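Local coordinates for benzoylformate Decarboxylase (Polynucleobacter necessarius, PDB 4K9Q), which probably catalyses the thiamine diphosphate- and magnesium-dependent decarboxylation of benzoylformate, at residues E189-R193 against G308-V312; V358-S363 against L504-L509. All coordinates share one frame. Residues are numbered along the deposited sequence.

Both contacts join a helix to a distant part of the same domain, but in different domains of the chain: 189-193 with 308-312 in the central domain, 358-363 with 504-509 in the C-terminal domain, whose residues bind thiamine diphosphate and magnesium. They follow one another along the chain, with centres 46 Å apart and nearest atoms about 33 Å apart, so they do not touch. Contact 1 lies away from the cofactor and reaches a second subunit through its edge strand. Contact 2 is nearer the active site: the side chain of L359 lies about 10 Å from that of C373, a cofactor-binding residue, and about 13 Å from bound thiamine diphosphate.

Contact 1. Residues E189-R193 against G308-V312; sequences EFAQR and GDSLV
Residues 189-193 are one helical turn (phi near -60°, psi near -45°) within helix 184-196, closed by R193 N to E189 O at 3.1 Å. Residues 309-312 are extended, forming the outermost strand within this chain of the central domain's parallel sheet; S310 pairs by backbone hydrogen bonds with the second subunit. G308 before them has phi 112° and psi 174°, where a CB would collide with the preceding carbonyl. The local axes approach to 10.8 Å at 139° between their N-to-C directions, and the closest CA pair is F190 with D309, 8.7 Å apart. This is a helix packed on one face of a Rossmann-like parallel sheet, over its last strand in this chain and the adjoining 291-296.

F190, chi1 m, reaches the strand with its ring tip: CZ is 3.3 Å from D309 O and 3.7 Å from S310 C. L311, in the p,p rotamer, sets CD2 over one ring face, 3.7 Å from the centroid, a CH-pi contact. L293 on strand 291-296 also packs on F190. R193 runs m,m,m so that NH1 meets D309 OD2 at 2.9 Å in a salt bridge. A water joins the same carboxylate oxygen, 2.5 Å from D309 OD2, to R193 NH2 at 2.7 Å, and NH2 also hydrogen-bonds to T291 OG1. The CB of S310 points away from the helix.

D309 OD1 hydrogen-bonds to T175 OG1 of the second subunit, so the two oxygens of one carboxylate tie the helix-sheet packing to the subunit interface.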
ATOM      1  N   GLU A 189     -14.733 -36.720  -2.366  1.00 17.52           N
ATOM      2  CA  GLU A 189     -15.598 -36.126  -3.378  1.00 17.57           C
ATOM      3  C   GLU A 189     -14.948 -36.172  -4.764  1.00 17.88           C
ATOM      4  O   GLU A 189     -15.577 -36.570  -5.750  1.00 17.57           O
ATOM      5  CB  GLU A 189     -15.927 -34.683  -2.993  1.00 18.58           C
ATOM      6  CG  GLU A 189     -16.811 -33.966  -4.008  1.00 20.68           C
ATOM      7  CD  GLU A 189     -16.884 -32.468  -3.769  1.00 26.33           C
ATOM      8  OE1 GLU A 189     -16.569 -32.023  -2.639  1.00 26.83           O
ATOM      9  OE2 GLU A 189     -17.252 -31.737  -4.716  1.00 27.68           O
ATOM     10  N   PHE A 190     -13.683 -35.765  -4.845  1.00 14.00           N
ATOM     11  CA  PHE A 190     -12.993 -35.751  -6.133  1.00 16.08           C
ATOM     12  C   PHE A 190     -12.827 -37.167  -6.690  1.00 16.65           C
ATOM     13  O   PHE A 190     -13.014 -37.401  -7.886  1.00 14.94           O
ATOM     14  CB  PHE A 190     -11.628 -35.060  -6.023  1.00 16.46           C
ATOM     15  CG  PHE A 190     -11.699 -33.554  -6.009  1.00 14.36           C
ATOM     16  CD1 PHE A 190     -12.823 -32.892  -5.545  1.00 19.98           C
ATOM     17  CD2 PHE A 190     -10.621 -32.798  -6.472  1.00 18.51           C
ATOM     18  CE1 PHE A 190     -12.880 -31.508  -5.536  1.00 20.01           C
ATOM     19  CE2 PHE A 190     -10.676 -31.416  -6.467  1.00 16.21           C
ATOM     20  CZ  PHE A 190     -11.803 -30.770  -6.012  1.00 12.84           C
ATOM     21  N   ALA A 191     -12.480 -38.112  -5.819  1.00 15.91           N
ATOM     22  CA  ALA A 191     -12.312 -39.504  -6.237  1.00 18.47           C
ATOM     23  C   ALA A 191     -13.622 -40.060  -6.789  1.00 21.59           C
ATOM     24  O   ALA A 191     -13.632 -40.763  -7.799  1.00 19.29           O
ATOM     25  CB  ALA A 191     -11.816 -40.350  -5.076  1.00 19.06           C
ATOM     26  N   GLN A 192     -14.728 -39.728  -6.135  1.00 19.19           N
ATOM     27  CA  GLN A 192     -16.040 -40.167  -6.604  1.00 23.33           C
ATOM     28  C   GLN A 192     -16.330 -39.637  -8.009  1.00 21.23           C
ATOM     29  O   GLN A 192     -16.818 -40.373  -8.872  1.00 19.74           O
ATOM     30  CB  GLN A 192     -17.137 -39.725  -5.639  1.00 26.50           C
ATOM     31  CG  GLN A 192     -17.126 -40.458  -4.306  1.00 32.30           C
ATOM     32  CD  GLN A 192     -18.081 -39.847  -3.288  0.70 33.56           C
ATOM     33  OE1 GLN A 192     -18.762 -38.858  -3.565  0.70 36.73           O
ATOM     34  NE2 GLN A 192     -18.131 -40.440  -2.100  0.70 40.63           N
ATOM     35  N   ARG A 193     -16.039 -38.358  -8.235  1.00 18.40           N
ATOM     36  CA  ARG A 193     -16.242 -37.758  -9.557  1.00 21.01           C
ATOM     37  C   ARG A 193     -15.400 -38.483 -10.591  1.00 18.36           C
ATOM     38  O   ARG A 193     -15.875 -38.818 -11.675  1.00 20.50           O
ATOM     39  CB  ARG A 193     -15.889 -36.267  -9.546  1.00 18.80           C
ATOM     40  CG  ARG A 193     -16.807 -35.419  -8.687  1.00 18.69           C
ATOM     41  CD  ARG A 193     -17.995 -34.915  -9.478  1.00 22.26           C
ATOM     42  NE  ARG A 193     -17.594 -33.991 -10.540  1.00 24.68           N
ATOM     43  CZ  ARG A 193     -17.313 -32.705 -10.342  1.00 23.64           C
ATOM     44  NH1 ARG A 193     -17.383 -32.190  -9.120  1.00 21.44           N
ATOM     45  NH2 ARG A 193     -16.954 -31.935 -11.364  1.00 24.45           N
ATOM     46  N   GLY A 308     -14.720 -24.508 -12.256  1.00 14.33           N
ATOM     47  CA  GLY A 308     -14.448 -25.788 -11.621  1.00 14.45           C
ATOM     48  C   GLY A 308     -14.654 -25.894 -10.123  1.00 14.24           C
ATOM     49  O   GLY A 308     -14.951 -24.906  -9.437  1.00 15.64           O
ATOM     50  N   ASP A 309     -14.517 -27.121  -9.626  1.00 12.85           N
ATOM     51  CA  ASP A 309     -14.488 -27.381  -8.188  1.00 13.68           C
ATOM     52  C   ASP A 309     -13.039 -27.625  -7.782  1.00 13.63           C
ATOM     53  O   ASP A 309     -12.346 -28.464  -8.370  1.00 13.27           O
ATOM     54  CB  ASP A 309     -15.346 -28.601  -7.849  1.00 14.94           C
ATOM     55  CG  ASP A 309     -16.778 -28.457  -8.339  1.00 20.16           C
ATOM     56  OD1 ASP A 309     -17.435 -27.457  -7.984  1.00 18.66           O
ATOM     57  OD2 ASP A 309     -17.240 -29.332  -9.101  1.00 23.81           O
ATOM     58  N   SER A 310     -12.576 -26.889  -6.780  1.00 12.57           N
ATOM     59  CA  SER A 310     -11.173 -26.940  -6.399  1.00 12.91           C
ATOM     60  C   SER A 310     -10.955 -27.371  -4.957  1.00 12.44           C
ATOM     61  O   SER A 310     -11.867 -27.327  -4.128  1.00 12.09           O
ATOM     62  CB  SER A 310     -10.532 -25.563  -6.600  1.00 13.21           C
ATOM     63  OG  SER A 310     -11.164 -24.600  -5.766  1.00 14.00           O
ATOM     64  N   LEU A 311      -9.731 -27.800  -4.675  1.00 11.22           N
ATOM     65  CA  LEU A 311      -9.259 -27.928  -3.300  1.00 11.72           C
ATOM     66  C   LEU A 311      -7.804 -27.469  -3.221  1.00 13.46           C
ATOM     67  O   LEU A 311      -7.075 -27.505  -4.224  1.00 12.69           O
ATOM     68  CB  LEU A 311      -9.418 -29.368  -2.783  1.00 14.19           C
ATOM     69  CG  LEU A 311      -8.623 -30.502  -3.436  1.00 13.30           C
ATOM     70  CD1 LEU A 311      -7.201 -30.561  -2.892  1.00 15.06           C
ATOM     71  CD2 LEU A 311      -9.312 -31.834  -3.201  1.00 15.71           C
ATOM     72  N   VAL A 312      -7.388 -27.018  -2.039  1.00 12.12           N
ATOM     73  CA  VAL A 312      -5.999 -26.613  -1.834  1.00 11.42           C
ATOM     74  C   VAL A 312      -5.220 -27.759  -1.204  1.00 13.59           C
ATOM     75  O   VAL A 312      -5.627 -28.311  -0.170  1.00 13.41           O
ATOM     76  CB  VAL A 312      -5.887 -25.351  -0.947  1.00 14.05           C
ATOM     77  CG1 VAL A 312      -4.451 -24.817  -0.951  1.00 14.44           C
ATOM     78  CG2 VAL A 312      -6.852 -24.277  -1.418  1.00 12.63           C
TER
HETATM   79  O   HOH W   1     -16.857 -29.227 -11.546  1.00 33.10           O

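Contact 2. Residues V358-S363 against L504-L509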
ATOM      1  N   VAL A 358      20.010 -30.973 -33.687  1.00 13.06           N
ATOM      2  CA  VAL A 358      21.460 -31.131 -33.571  1.00 12.00           C
ATOM      3  C   VAL A 358      21.910 -31.084 -32.109  1.00 13.71           C
ATOM      4  O   VAL A 358      22.762 -31.859 -31.674  1.00 14.41           O
ATOM      5  CB  VAL A 358      22.212 -30.087 -34.424  1.00 14.14           C
ATOM      6  CG1 VAL A 358      23.704 -30.121 -34.126  1.00 15.99           C
ATOM      7  CG2 VAL A 358      21.951 -30.364 -35.895  1.00 16.88           C
ATOM      8  N   LEU A 359      21.319 -30.186 -31.331  1.00 12.86           N
ATOM      9  CA  LEU A 359      21.658 -30.128 -29.916  1.00 12.22           C
ATOM     10  C   LEU A 359      21.212 -31.410 -29.207  1.00 14.25           C
ATOM     11  O   LEU A 359      21.979 -32.010 -28.456  1.00 14.60           O
ATOM     12  CB  LEU A 359      21.015 -28.913 -29.260  1.00 12.50           C
ATOM     13  CG  LEU A 359      21.470 -27.548 -29.748  1.00 12.79           C
ATOM     14  CD1 LEU A 359      20.676 -26.469 -29.026  1.00 14.76           C
ATOM     15  CD2 LEU A 359      22.956 -27.380 -29.488  1.00 15.28           C
ATOM     16  N   LYS A 360      19.981 -31.834 -29.466  1.00 14.40           N
ATOM     17  CA  LYS A 360      19.439 -33.026 -28.820  1.00 13.31           C
ATOM     18  C   LYS A 360      20.293 -34.271 -29.110  1.00 16.56           C
ATOM     19  O   LYS A 360      20.691 -34.993 -28.187  1.00 16.27           O
ATOM     20  CB  LYS A 360      17.976 -33.231 -29.241  1.00 14.21           C
ATOM     21  CG  LYS A 360      17.350 -34.526 -28.772  1.00 20.12           C
ATOM     22  CD  LYS A 360      17.272 -34.601 -27.262  1.00 22.73           C
ATOM     23  CE  LYS A 360      16.791 -35.977 -26.819  1.00 28.63           C
ATOM     24  NZ  LYS A 360      16.531 -36.043 -25.360  1.00 36.42           N
ATOM     25  N   GLU A 361      20.601 -34.502 -30.382  1.00 15.86           N
ATOM     26  CA  GLU A 361      21.287 -35.734 -30.768  1.00 14.68           C
ATOM     27  C   GLU A 361      22.740 -35.784 -30.301  1.00 18.10           C
ATOM     28  O   GLU A 361      23.364 -36.843 -30.341  1.00 21.69           O
ATOM     29  CB  GLU A 361      21.187 -35.970 -32.280  1.00 19.01           C
ATOM     30  CG  GLU A 361      21.955 -34.979 -33.115  1.00 17.60           C
ATOM     31  CD  GLU A 361      21.585 -35.032 -34.594  1.00 22.36           C
ATOM     32  OE1 GLU A 361      20.615 -35.737 -34.962  1.00 24.88           O
ATOM     33  OE2 GLU A 361      22.265 -34.353 -35.388  1.00 22.65           O
ATOM     34  N   ASN A 362      23.272 -34.648 -29.853  1.00 16.54           N
ATOM     35  CA  ASN A 362      24.635 -34.595 -29.329  1.00 16.26           C
ATOM     36  C   ASN A 362      24.697 -34.351 -27.820  1.00 16.41           C
ATOM     37  O   ASN A 362      25.778 -34.138 -27.271  1.00 17.39           O
ATOM     38  CB  ASN A 362      25.455 -33.524 -30.056  1.00 12.95           C
ATOM     39  CG  ASN A 362      25.766 -33.905 -31.494  1.00 18.02           C
ATOM     40  OD1 ASN A 362      26.607 -34.768 -31.753  1.00 20.02           O
ATOM     41  ND2 ASN A 362      25.102 -33.245 -32.437  1.00 16.79           N
ATOM     42  N   SER A 363      23.537 -34.366 -27.166  1.00 18.00           N
ATOM     43  CA  SER A 363      23.471 -34.127 -25.722  1.00 15.03           C
ATOM     44  C   SER A 363      23.694 -35.410 -24.935  1.00 23.75           C
ATOM     45  O   SER A 363      23.227 -36.479 -25.334  1.00 23.95           O
ATOM     46  CB  SER A 363      22.116 -33.539 -25.324  1.00 15.95           C
ATOM     47  OG  SER A 363      21.933 -32.230 -25.831  1.00 16.40           O
ATOM     48  N   LEU A 504      27.969 -26.163 -35.563  1.00 13.65           N
ATOM     49  CA  LEU A 504      27.221 -26.211 -34.313  1.00 11.40           C
ATOM     50  C   LEU A 504      27.545 -27.474 -33.529  1.00 13.42           C
ATOM     51  O   LEU A 504      27.776 -27.416 -32.328  1.00 13.32           O
ATOM     52  CB  LEU A 504      25.711 -26.139 -34.577  1.00 12.30           C
ATOM     53  CG  LEU A 504      24.820 -26.331 -33.348  1.00 15.38           C
ATOM     54  CD1 LEU A 504      25.094 -25.246 -32.315  1.00 14.05           C
ATOM     55  CD2 LEU A 504      23.374 -26.312 -33.791  1.00 13.82           C
ATOM     56  N   LYS A 505      27.545 -28.622 -34.199  1.00 13.76           N
ATOM     57  CA  LYS A 505      27.858 -29.867 -33.510  1.00 15.04           C
ATOM     58  C   LYS A 505      29.223 -29.781 -32.837  1.00 14.45           C
ATOM     59  O   LYS A 505      29.377 -30.126 -31.664  1.00 16.11           O
ATOM     60  CB  LYS A 505      27.811 -31.056 -34.472  1.00 14.82           C
ATOM     61  CG  LYS A 505      28.311 -32.352 -33.854  1.00 16.74           C
ATOM     62  CD  LYS A 505      28.317 -33.478 -34.863  1.00 19.43           C
ATOM     63  CE  LYS A 505      28.947 -34.719 -34.258  1.00 23.42           C
ATOM     64  NZ  LYS A 505      28.974 -35.849 -35.225  1.00 25.75           N
ATOM     65  N   THR A 506      30.216 -29.311 -33.582  1.00 11.19           N
ATOM     66  CA  THR A 506      31.575 -29.219 -33.057  1.00 14.32           C
ATOM     67  C   THR A 506      31.643 -28.285 -31.853  1.00 13.91           C
ATOM     68  O   THR A 506      32.267 -28.602 -30.838  1.00 13.37           O
ATOM     69  CB  THR A 506      32.557 -28.723 -34.124  1.00 17.96           C
ATOM     70  OG1 THR A 506      32.539 -29.633 -35.231  1.00 18.48           O
ATOM     71  CG2 THR A 506      33.967 -28.647 -33.555  1.00 18.80           C
ATOM     72  N   ALA A 507      31.015 -27.122 -31.975  1.00 14.07           N
ATOM     73  CA  ALA A 507      31.041 -26.139 -30.893  1.00 13.04           C
ATOM     74  C   ALA A 507      30.325 -26.652 -29.637  1.00 11.62           C
ATOM     75  O   ALA A 507      30.779 -26.426 -28.507  1.00 13.57           O
ATOM     76  CB  ALA A 507      30.439 -24.828 -31.362  1.00 14.12           C
ATOM     77  N   TYR A 508      29.207 -27.339 -29.845  1.00 11.62           N
ATOM     78  CA  TYR A 508      28.404 -27.839 -28.742  1.00 12.33           C
ATOM     79  C   TYR A 508      29.131 -28.950 -27.987  1.00 14.17           C
ATOM     80  O   TYR A 508      29.175 -28.950 -26.754  1.00 13.94           O
ATOM     81  CB  TYR A 508      27.033 -28.294 -29.251  1.00 14.10           C
ATOM     82  CG  TYR A 508      26.085 -28.764 -28.166  1.00 12.67           C
ATOM     83  CD1 TYR A 508      25.816 -27.975 -27.043  1.00 11.61           C
ATOM     84  CD2 TYR A 508      25.451 -30.002 -28.266  1.00 12.61           C
ATOM     85  CE1 TYR A 508      24.938 -28.413 -26.059  1.00 14.14           C
ATOM     86  CE2 TYR A 508      24.577 -30.442 -27.293  1.00 14.20           C
ATOM     87  CZ  TYR A 508      24.330 -29.647 -26.185  1.00 13.68           C
ATOM     88  OH  TYR A 508      23.453 -30.087 -25.211  1.00 15.64           O
ATOM     89  N   LEU A 509      29.716 -29.891 -28.726  1.00 13.59           N
ATOM     90  CA  LEU A 509      30.526 -30.939 -28.098  1.00 14.93           C
ATOM     91  C   LEU A 509      31.698 -30.342 -27.308  1.00 13.67           C
ATOM     92  O   LEU A 509      31.985 -30.759 -26.178  1.00 15.27           O
ATOM     93  CB  LEU A 509      31.031 -31.925 -29.157  1.00 12.40           C
ATOM     94  CG  LEU A 509      29.908 -32.750 -29.785  1.00 15.12           C
ATOM     95  CD1 LEU A 509      30.466 -33.703 -30.823  1.00 20.20           C
ATOM     96  CD2 LEU A 509      29.129 -33.515 -28.718  1.00 16.84           C
TER
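L504 opens the helical segment by turning its side chain toward the partner: CD2 meets V358 CG1 at 3.8 Å and CD1 meets L359 CD2 at 4.1 Å. K505, fully extended, passes alongside N362, its CE 3.4 Å from N362 OD1. One turn on, Y508 presents one ring face to L359, whose CD2 sits 3.7 Å from the ring centroid in a CH-pi contact, and Y508 OH donates to S363 OG at 2.7 Å. That serine OG in turn donates to L359 O at 2.6 Å and N362 ND2 to V358 O at 2.8 Å, so both side chains hydrogen-bond to carbonyls of helix 352-361. L509 finishes with CD2 3.7 Å from N362 O. Helices 352-361 and 501-513 thus pack side by side on one face of the C-terminal domain's parallel sheet, the alpha/beta layering of the thiamine diphosphate-binding fold, L359 and Y508 resting on strand 423-428 through L426 and V424, and L504 on strand 517-523 through I520 and V522.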